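Long-range contacts in ankyrin-repeat protein (Cryptosporidium parvum, PDB 2W4S), which probably binds RNA through the helical PHAX-type domain described here, a part of a longer ankyrin-repeat protein, as in the snRNA and snoRNA transport factor PHAX: residues C[44-49]-C[63-68]; C[23-28]-C[68-73]. All coordinates share one frame; numbering follows the deposited sequence.

How the contacts relate
Both contacts join helix 24-50 to helix 65-78 within the PHAX-type RNA-binding domain. Contact 1 uses the C-terminal end of the long helix, where the two backbones approach closely enough for alanine and valine to meet; it is only partly buried, its centre about 9 Å from the centre of the chain, and it mixes apolar packing with a carboxylate and a bridging water. Contact 2, 23-28 with 68-73, is buried, its centre about 4 Å from the chain centre, and is apolar apart from a Cys70 sulfur-aromatic contact, large side chains spanning a wider gap. The two share Val68 and touch directly, Leu72 CD2 lying 3.5 Å from Ala45 N.

Contact 1 (C[44-49]-C[63-68]); sequences NAMKVE and KTIGGV
The start of helix 65-78 packs here against the C-terminal end of helix 24-50, with Ala45 and Val68 at the closest backbone approach: their CA atoms are 5.8 Å apart. Val68 CG1, anti to its backbone N (chi1 169°), comes within 3.7 Å of Ala45 CA and also touches Ala45 CB; the small alanine allows this close approach. Val48 meets the same methyl through CB and CG1, its side chain running obliquely to that of Val68. One turn earlier on the same helix as Val68, Ile65 sets its CG1 against Ala45 CB, while CD1 reaches across to Met46 CG at 3.9 Å. Glu49 folds over Ile65 with CG anti to its own carbonyl carbon and the chain bent at chi2 (-69°), which places CD; the aliphatic part rests on the isoleucine, CG to Ile65 CB being 3.8 Å. The carboxylate stays over Ile65 and Val68, at the edge of the apolar contacts, and OE2 lies 3.4 Å from Val68 CG2. No direct hydrogen bond crosses the interface, but a water 2.6 Å from Glu49 OE2 also lies 2.7 Å from Lys63 O, linking the carboxylate to the backbone before the helix. The other oxygen, OE1, forms a salt bridge with Arg62, which would favour the charged form of Glu49. Thr64 is the N-cap; its OG1 accepts from Gly67 N, N-H...O angle 158°. The contact is thus a threonine-capped helix start packed on the end of helix 24-50 in the all-helical PHAX-type RNA-binding domain.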
ATOM      1  N   ASN C  44       1.180   5.006   7.521  1.00 34.13           N
ATOM      2  CA  ASN C  44       1.474   6.214   8.287  1.00 34.06           C
ATOM      3  C   ASN C  44       2.308   7.183   7.502  1.00 33.59           C
ATOM      4  O   ASN C  44       2.074   8.379   7.576  1.00 34.01           O
ATOM      5  CB  ASN C  44       2.137   5.881   9.619  1.00 35.12           C
ATOM      6  CG  ASN C  44       1.157   5.294  10.624  1.00 37.57           C
ATOM      7  OD1 ASN C  44      -0.020   5.667  10.649  1.00 42.79           O
ATOM      8  ND2 ASN C  44       1.622   4.342  11.437  1.00 39.30           N
ATOM      9  N   ALA C  45       3.266   6.657   6.737  1.00 33.31           N
ATOM     10  CA  ALA C  45       4.099   7.445   5.813  1.00 33.24           C
ATOM     11  C   ALA C  45       3.228   8.089   4.765  1.00 33.23           C
ATOM     12  O   ALA C  45       3.447   9.249   4.403  1.00 33.22           O
ATOM     13  CB  ALA C  45       5.153   6.578   5.137  1.00 32.56           C
ATOM     14  N   MET C  46       2.242   7.330   4.273  1.00 33.89           N
ATOM     15  CA  MET C  46       1.256   7.863   3.309  1.00 33.77           C
ATOM     16  C   MET C  46       0.402   8.964   3.914  1.00 33.83           C
ATOM     17  O   MET C  46       0.146   9.949   3.242  1.00 33.95           O
ATOM     18  CB  MET C  46       0.386   6.759   2.709  1.00 33.50           C
ATOM     19  CG  MET C  46       1.034   6.013   1.531  1.00 34.02           C
ATOM     20  SD  MET C  46      -0.030   4.825   0.643  1.00 33.69           S
ATOM     21  CE  MET C  46      -0.504   3.687   1.975  1.00 32.84           C
ATOM     22  N   LYS C  47      -0.007   8.819   5.181  1.00 34.62           N
ATOM     23  CA  LYS C  47      -0.842   9.856   5.861  1.00 35.36           C
ATOM     24  C   LYS C  47      -0.102  11.163   6.001  1.00 35.64           C
ATOM     25  O   LYS C  47      -0.663  12.247   5.724  1.00 36.44           O
ATOM     26  CB  LYS C  47      -1.312   9.414   7.242  1.00 35.44           C
ATOM     27  CG  LYS C  47      -2.326   8.322   7.186  1.00 35.90           C
ATOM     28  CD  LYS C  47      -2.936   8.037   8.522  1.00 39.54           C
ATOM     29  CE  LYS C  47      -3.962   6.922   8.331  1.00 41.80           C
ATOM     30  NZ  LYS C  47      -4.886   6.790   9.484  1.00 43.00           N
ATOM     31  N   VAL C  48       1.161  11.044   6.398  1.00 35.34           N
ATOM     32  CA  VAL C  48       2.091  12.160   6.436  1.00 35.41           C
ATOM     33  C   VAL C  48       2.236  12.804   5.059  1.00 35.63           C
ATOM     34  O   VAL C  48       2.223  14.034   4.948  1.00 36.02           O
ATOM     35  CB  VAL C  48       3.510  11.741   6.985  1.00 35.37           C
ATOM     36  CG1 VAL C  48       4.468  12.903   6.888  1.00 34.39           C
ATOM     37  CG2 VAL C  48       3.425  11.282   8.420  1.00 34.78           C
ATOM     38  N   GLU C  49       2.388  11.989   4.013  1.00 35.81           N
ATOM     39  CA  GLU C  49       2.452  12.542   2.672  1.00 35.84           C
ATOM     40  C   GLU C  49       1.139  13.253   2.329  1.00 35.64           C
ATOM     41  O   GLU C  49       1.178  14.355   1.781  1.00 35.50           O
ATOM     42  CB  GLU C  49       2.849  11.493   1.639  1.00 35.97           C
ATOM     43  CG  GLU C  49       4.316  11.030   1.785  1.00 37.65           C
ATOM     44  CD  GLU C  49       5.325  12.119   1.402  1.00 40.13           C
ATOM     45  OE1 GLU C  49       5.538  12.363   0.188  1.00 42.08           O
ATOM     46  OE2 GLU C  49       5.908  12.739   2.318  1.00 40.71           O
ATOM     47  N   LYS C  63      10.873  15.690   2.139  1.00 36.96           N
ATOM     48  CA  LYS C  63      11.451  14.371   2.149  1.00 36.05           C
ATOM     49  C   LYS C  63      10.668  13.549   1.137  1.00 36.13           C
ATOM     50  O   LYS C  63       9.448  13.699   1.024  1.00 36.74           O
ATOM     51  CB  LYS C  63      11.241  13.748   3.517  1.00 35.77           C
ATOM     52  CG  LYS C  63      12.193  14.174   4.617  1.00 34.53           C
ATOM     53  CD  LYS C  63      11.648  13.653   5.920  1.00 32.31           C
ATOM     54  CE  LYS C  63      12.713  13.213   6.847  1.00 36.96           C
ATOM     55  NZ  LYS C  63      13.483  14.320   7.450  1.00 37.89           N
ATOM     56  N   THR C  64      11.341  12.677   0.400  1.00 35.72           N
ATOM     57  CA  THR C  64      10.634  11.655  -0.378  1.00 35.04           C
ATOM     58  C   THR C  64       9.877  10.773   0.624  1.00 35.26           C
ATOM     59  O   THR C  64      10.151  10.823   1.825  1.00 35.88           O
ATOM     60  CB  THR C  64      11.632  10.767  -1.158  1.00 35.35           C
ATOM     61  OG1 THR C  64      12.247   9.840  -0.257  1.00 33.13           O
ATOM     62  CG2 THR C  64      12.723  11.624  -1.841  1.00 33.84           C
ATOM     63  N   ILE C  65       8.941   9.965   0.154  1.00 34.90           N
ATOM     64  CA  ILE C  65       8.172   9.099   1.038  1.00 34.71           C
ATOM     65  C   ILE C  65       9.070   7.985   1.602  1.00 34.81           C
ATOM     66  O   ILE C  65       8.845   7.480   2.717  1.00 35.66           O
ATOM     67  CB  ILE C  65       6.864   8.579   0.343  1.00 34.69           C
ATOM     68  CG1 ILE C  65       6.098   7.595   1.240  1.00 34.62           C
ATOM     69  CG2 ILE C  65       7.162   7.988  -1.038  1.00 33.23           C
ATOM     70  CD1 ILE C  65       4.644   7.329   0.761  1.00 35.26           C
ATOM     71  N   GLY C  66      10.114   7.625   0.865  1.00 34.35           N
ATOM     72  CA  GLY C  66      11.149   6.758   1.427  1.00 34.33           C
ATOM     73  C   GLY C  66      11.778   7.355   2.694  1.00 34.26           C
ATOM     74  O   GLY C  66      11.959   6.660   3.701  1.00 34.23           O
ATOM     75  N   GLY C  67      12.096   8.646   2.652  1.00 33.44           N
ATOM     76  CA  GLY C  67      12.676   9.312   3.803  1.00 33.12           C
ATOM     77  C   GLY C  67      11.724   9.391   4.983  1.00 33.29           C
ATOM     78  O   GLY C  67      12.157   9.259   6.142  1.00 33.21           O
ATOM     79  N   VAL C  68      10.431   9.598   4.694  1.00 32.86           N
ATOM     80  CA  VAL C  68       9.407   9.669   5.740  1.00 32.28           C
ATOM     81  C   VAL C  68       9.346   8.335   6.496  1.00 33.02           C
ATOM     82  O   VAL C  68       9.397   8.302   7.729  1.00 33.34           O
ATOM     83  CB  VAL C  68       8.005  10.058   5.184  1.00 32.10           C
ATOM     84  CG1 VAL C  68       6.919   9.855   6.253  1.00 30.65           C
ATOM     85  CG2 VAL C  68       7.982  11.523   4.690  1.00 30.09           C
TER
HETATM   86  O   HOH W   1       7.626  14.686   2.753  1.00 35.09           O

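Contact 2 (C[23-28]-C[68-73])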
ATOM      1  N   LYS C  23      14.671  -4.048  -2.320  1.00 48.94           N
ATOM      2  CA  LYS C  23      13.928  -5.018  -1.536  1.00 48.47           C
ATOM      3  C   LYS C  23      14.512  -5.582  -0.249  1.00 47.70           C
ATOM      4  O   LYS C  23      13.758  -5.773   0.705  1.00 47.61           O
ATOM      5  CB  LYS C  23      12.829  -5.845  -2.240  1.00 48.35           C
ATOM      6  CG  LYS C  23      13.137  -6.874  -3.296  1.00 49.03           C
ATOM      7  CD  LYS C  23      11.803  -7.640  -3.517  1.00 48.82           C
ATOM      8  CE  LYS C  23      11.851  -8.676  -4.619  1.00 50.16           C
ATOM      9  NZ  LYS C  23      11.606  -8.034  -5.937  1.00 49.43           N
ATOM     10  N   GLU C  24      15.835  -5.732  -0.161  1.00 47.14           N
ATOM     11  CA  GLU C  24      16.420  -6.229   1.096  1.00 46.45           C
ATOM     12  C   GLU C  24      16.220  -5.325   2.302  1.00 45.22           C
ATOM     13  O   GLU C  24      15.891  -5.824   3.379  1.00 44.74           O
ATOM     14  CB  GLU C  24      17.861  -6.723   0.953  1.00 46.69           C
ATOM     15  CG  GLU C  24      17.962  -8.268   1.095  1.00 49.52           C
ATOM     16  CD  GLU C  24      17.930  -8.781   2.573  1.00 53.36           C
ATOM     17  OE1 GLU C  24      16.941  -9.436   2.992  1.00 53.20           O
ATOM     18  OE2 GLU C  24      18.915  -8.554   3.321  1.00 55.41           O
ATOM     19  N   PHE C  25      16.344  -4.009   2.138  1.00 44.07           N
ATOM     20  CA  PHE C  25      16.057  -3.121   3.271  1.00 43.12           C
ATOM     21  C   PHE C  25      14.616  -3.262   3.776  1.00 42.17           C
ATOM     22  O   PHE C  25      14.370  -3.267   4.980  1.00 42.97           O
ATOM     23  CB  PHE C  25      16.424  -1.647   2.991  1.00 43.19           C
ATOM     24  CG  PHE C  25      15.795  -0.679   3.968  1.00 43.85           C
ATOM     25  CD1 PHE C  25      16.310  -0.498   5.247  1.00 45.47           C
ATOM     26  CD2 PHE C  25      14.667   0.046   3.604  1.00 44.14           C
ATOM     27  CE1 PHE C  25      15.694   0.400   6.135  1.00 45.14           C
ATOM     28  CE2 PHE C  25      14.064   0.929   4.477  1.00 44.16           C
ATOM     29  CZ  PHE C  25      14.569   1.104   5.738  1.00 44.53           C
ATOM     30  N   ILE C  26      13.662  -3.394   2.872  1.00 40.68           N
ATOM     31  CA  ILE C  26      12.290  -3.589   3.312  1.00 39.38           C
ATOM     32  C   ILE C  26      12.074  -5.029   3.807  1.00 38.67           C
ATOM     33  O   ILE C  26      11.375  -5.241   4.795  1.00 38.66           O
ATOM     34  CB  ILE C  26      11.275  -3.141   2.213  1.00 39.36           C
ATOM     35  CG1 ILE C  26      11.460  -1.650   1.917  1.00 39.09           C
ATOM     36  CG2 ILE C  26       9.844  -3.466   2.594  1.00 38.19           C
ATOM     37  CD1 ILE C  26      11.008  -0.704   3.025  1.00 40.15           C
ATOM     38  N   ALA C  27      12.683  -6.011   3.141  1.00 37.67           N
ATOM     39  CA  ALA C  27      12.714  -7.393   3.665  1.00 37.37           C
ATOM     40  C   ALA C  27      13.188  -7.476   5.140  1.00 37.42           C
ATOM     41  O   ALA C  27      12.615  -8.201   5.953  1.00 37.62           O
ATOM     42  CB  ALA C  27      13.577  -8.277   2.781  1.00 36.75           C
ATOM     43  N   ARG C  28      14.228  -6.723   5.482  1.00 36.94           N
ATOM     44  CA  ARG C  28      14.712  -6.711   6.858  1.00 36.84           C
ATOM     45  C   ARG C  28      13.707  -6.078   7.835  1.00 36.73           C
ATOM     46  O   ARG C  28      13.550  -6.566   8.950  1.00 36.98           O
ATOM     47  CB  ARG C  28      16.140  -6.143   6.948  1.00 36.54           C
ATOM     48  CG  ARG C  28      17.180  -7.073   6.243  1.00 36.31           C
ATOM     49  CD  ARG C  28      18.640  -6.618   6.312  1.00 37.19           C
ATOM     50  NE  ARG C  28      18.826  -5.220   5.930  1.00 41.02           N
ATOM     51  CZ  ARG C  28      19.234  -4.782   4.735  1.00 42.51           C
ATOM     52  NH1 ARG C  28      19.517  -5.624   3.754  1.00 42.93           N
ATOM     53  NH2 ARG C  28      19.347  -3.474   4.513  1.00 44.07           N
ATOM     54  N   VAL C  68      10.431   9.598   4.694  1.00 32.86           N
ATOM     55  CA  VAL C  68       9.407   9.669   5.740  1.00 32.28           C
ATOM     56  C   VAL C  68       9.346   8.335   6.496  1.00 33.02           C
ATOM     57  O   VAL C  68       9.397   8.302   7.729  1.00 33.34           O
ATOM     58  CB  VAL C  68       8.005  10.058   5.184  1.00 32.10           C
ATOM     59  CG1 VAL C  68       6.919   9.855   6.253  1.00 30.65           C
ATOM     60  CG2 VAL C  68       7.982  11.523   4.690  1.00 30.09           C
ATOM     61  N   PHE C  69       9.265   7.243   5.740  1.00 33.85           N
ATOM     62  CA  PHE C  69       9.219   5.874   6.265  1.00 33.86           C
ATOM     63  C   PHE C  69      10.441   5.583   7.151  1.00 34.36           C
ATOM     64  O   PHE C  69      10.315   4.937   8.194  1.00 34.93           O
ATOM     65  CB  PHE C  69       9.126   4.916   5.064  1.00 33.86           C
ATOM     66  CG  PHE C  69       8.959   3.460   5.420  1.00 33.19           C
ATOM     67  CD1 PHE C  69       7.685   2.905   5.562  1.00 31.45           C
ATOM     68  CD2 PHE C  69      10.076   2.629   5.565  1.00 31.39           C
ATOM     69  CE1 PHE C  69       7.527   1.551   5.858  1.00 31.59           C
ATOM     70  CE2 PHE C  69       9.929   1.266   5.877  1.00 31.18           C
ATOM     71  CZ  PHE C  69       8.648   0.724   6.016  1.00 31.80           C
ATOM     72  N   CYS C  70      11.611   6.088   6.773  1.00 34.25           N
ATOM     73  CA  CYS C  70      12.813   5.908   7.599  1.00 34.92           C
ATOM     74  C   CYS C  70      12.796   6.706   8.904  1.00 34.26           C
ATOM     75  O   CYS C  70      13.264   6.237   9.932  1.00 33.87           O
ATOM     76  CB  CYS C  70      14.093   6.222   6.816  1.00 34.86           C
ATOM     77  SG  CYS C  70      14.353   5.069   5.469  1.00 39.16           S
ATOM     78  N   TYR C  71      12.284   7.925   8.841  1.00 33.41           N
ATOM     79  CA  TYR C  71      12.054   8.739  10.033  1.00 32.69           C
ATOM     80  C   TYR C  71      11.037   8.060  10.969  1.00 32.41           C
ATOM     81  O   TYR C  71      11.200   8.056  12.164  1.00 32.97           O
ATOM     82  CB  TYR C  71      11.553  10.136   9.595  1.00 32.52           C
ATOM     83  CG  TYR C  71      10.740  10.840  10.637  1.00 31.22           C
ATOM     84  CD1 TYR C  71      11.361  11.465  11.699  1.00 30.29           C
ATOM     85  CD2 TYR C  71       9.357  10.851  10.580  1.00 29.70           C
ATOM     86  CE1 TYR C  71      10.640  12.086  12.694  1.00 30.66           C
ATOM     87  CE2 TYR C  71       8.624  11.484  11.559  1.00 31.64           C
ATOM     88  CZ  TYR C  71       9.282  12.100  12.622  1.00 31.61           C
ATOM     89  OH  TYR C  71       8.594  12.739  13.628  1.00 31.99           O
ATOM     90  N   LEU C  72       9.979   7.488  10.408  1.00 32.42           N
ATOM     91  CA  LEU C  72       8.957   6.786  11.188  1.00 31.82           C
ATOM     92  C   LEU C  72       9.469   5.503  11.846  1.00 31.46           C
ATOM     93  O   LEU C  72       9.054   5.144  12.937  1.00 30.92           O
ATOM     94  CB  LEU C  72       7.810   6.450  10.267  1.00 31.87           C
ATOM     95  CG  LEU C  72       6.491   7.193  10.428  1.00 32.22           C
ATOM     96  CD1 LEU C  72       6.635   8.479  11.226  1.00 30.47           C
ATOM     97  CD2 LEU C  72       5.796   7.390   9.060  1.00 27.50           C
ATOM     98  N   LEU C  73      10.362   4.826  11.145  1.00 31.78           N
ATOM     99  CA  LEU C  73      10.947   3.580  11.568  1.00 32.27           C
ATOM    100  C   LEU C  73      11.875   3.905  12.719  1.00 32.47           C
ATOM    101  O   LEU C  73      11.896   3.213  13.737  1.00 32.13           O
ATOM    102  CB  LEU C  73      11.711   3.003  10.382  1.00 31.98           C
ATOM    103  CG  LEU C  73      12.364   1.629  10.460  1.00 33.80           C
ATOM    104  CD1 LEU C  73      11.356   0.514  10.838  1.00 34.85           C
ATOM    105  CD2 LEU C  73      13.039   1.309   9.118  1.00 33.29           C
TER
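Phe25 and Leu73 reach toward each other tip to tip, Phe25 CZ lying 3.7 Å from Leu73 CD2. They span a wide gap: the axes of the short helical segments 24-28 and 68-73 approach no closer than 13.2 Å, at an angle of 29° between their N-to-C directions. The second tight contact joins two buried residues, Ile26 CD1 coming 3.6 Å from Phe69 CE2, oblique to the ring and also meeting CZ. Phe69 points its CB toward the other segment, and CG is anti to the backbone N (chi1 -175°). Packing is looser around the partly exposed Phe25 and Cys70. Phe25 CE2 lies at the edge of the Phe69 ring, 4.4 Å from Phe69 CE2, and Cys70 SG forms an oblique sulfur-aromatic contact with Phe25, 5.0 Å from the ring centroid and 54° off its normal. No hydrogen bond crosses the contact; Arg28 NH1 donates to Glu24 OE2 at 3.0 Å in a salt bridge, and Arg28 NH2 to Ile90 O of helix 84-91. Leu41, farther along helix 24-50, meets Phe69 and Leu73. Two other helices complete the surroundings: Leu11 and Ile14 of helix 6-18 pack on Ile26 and Leu18 on Phe69, while in helix 84-91 Trp87 adjoins Leu73 and Ile90 packs on both Leu73 and Phe25.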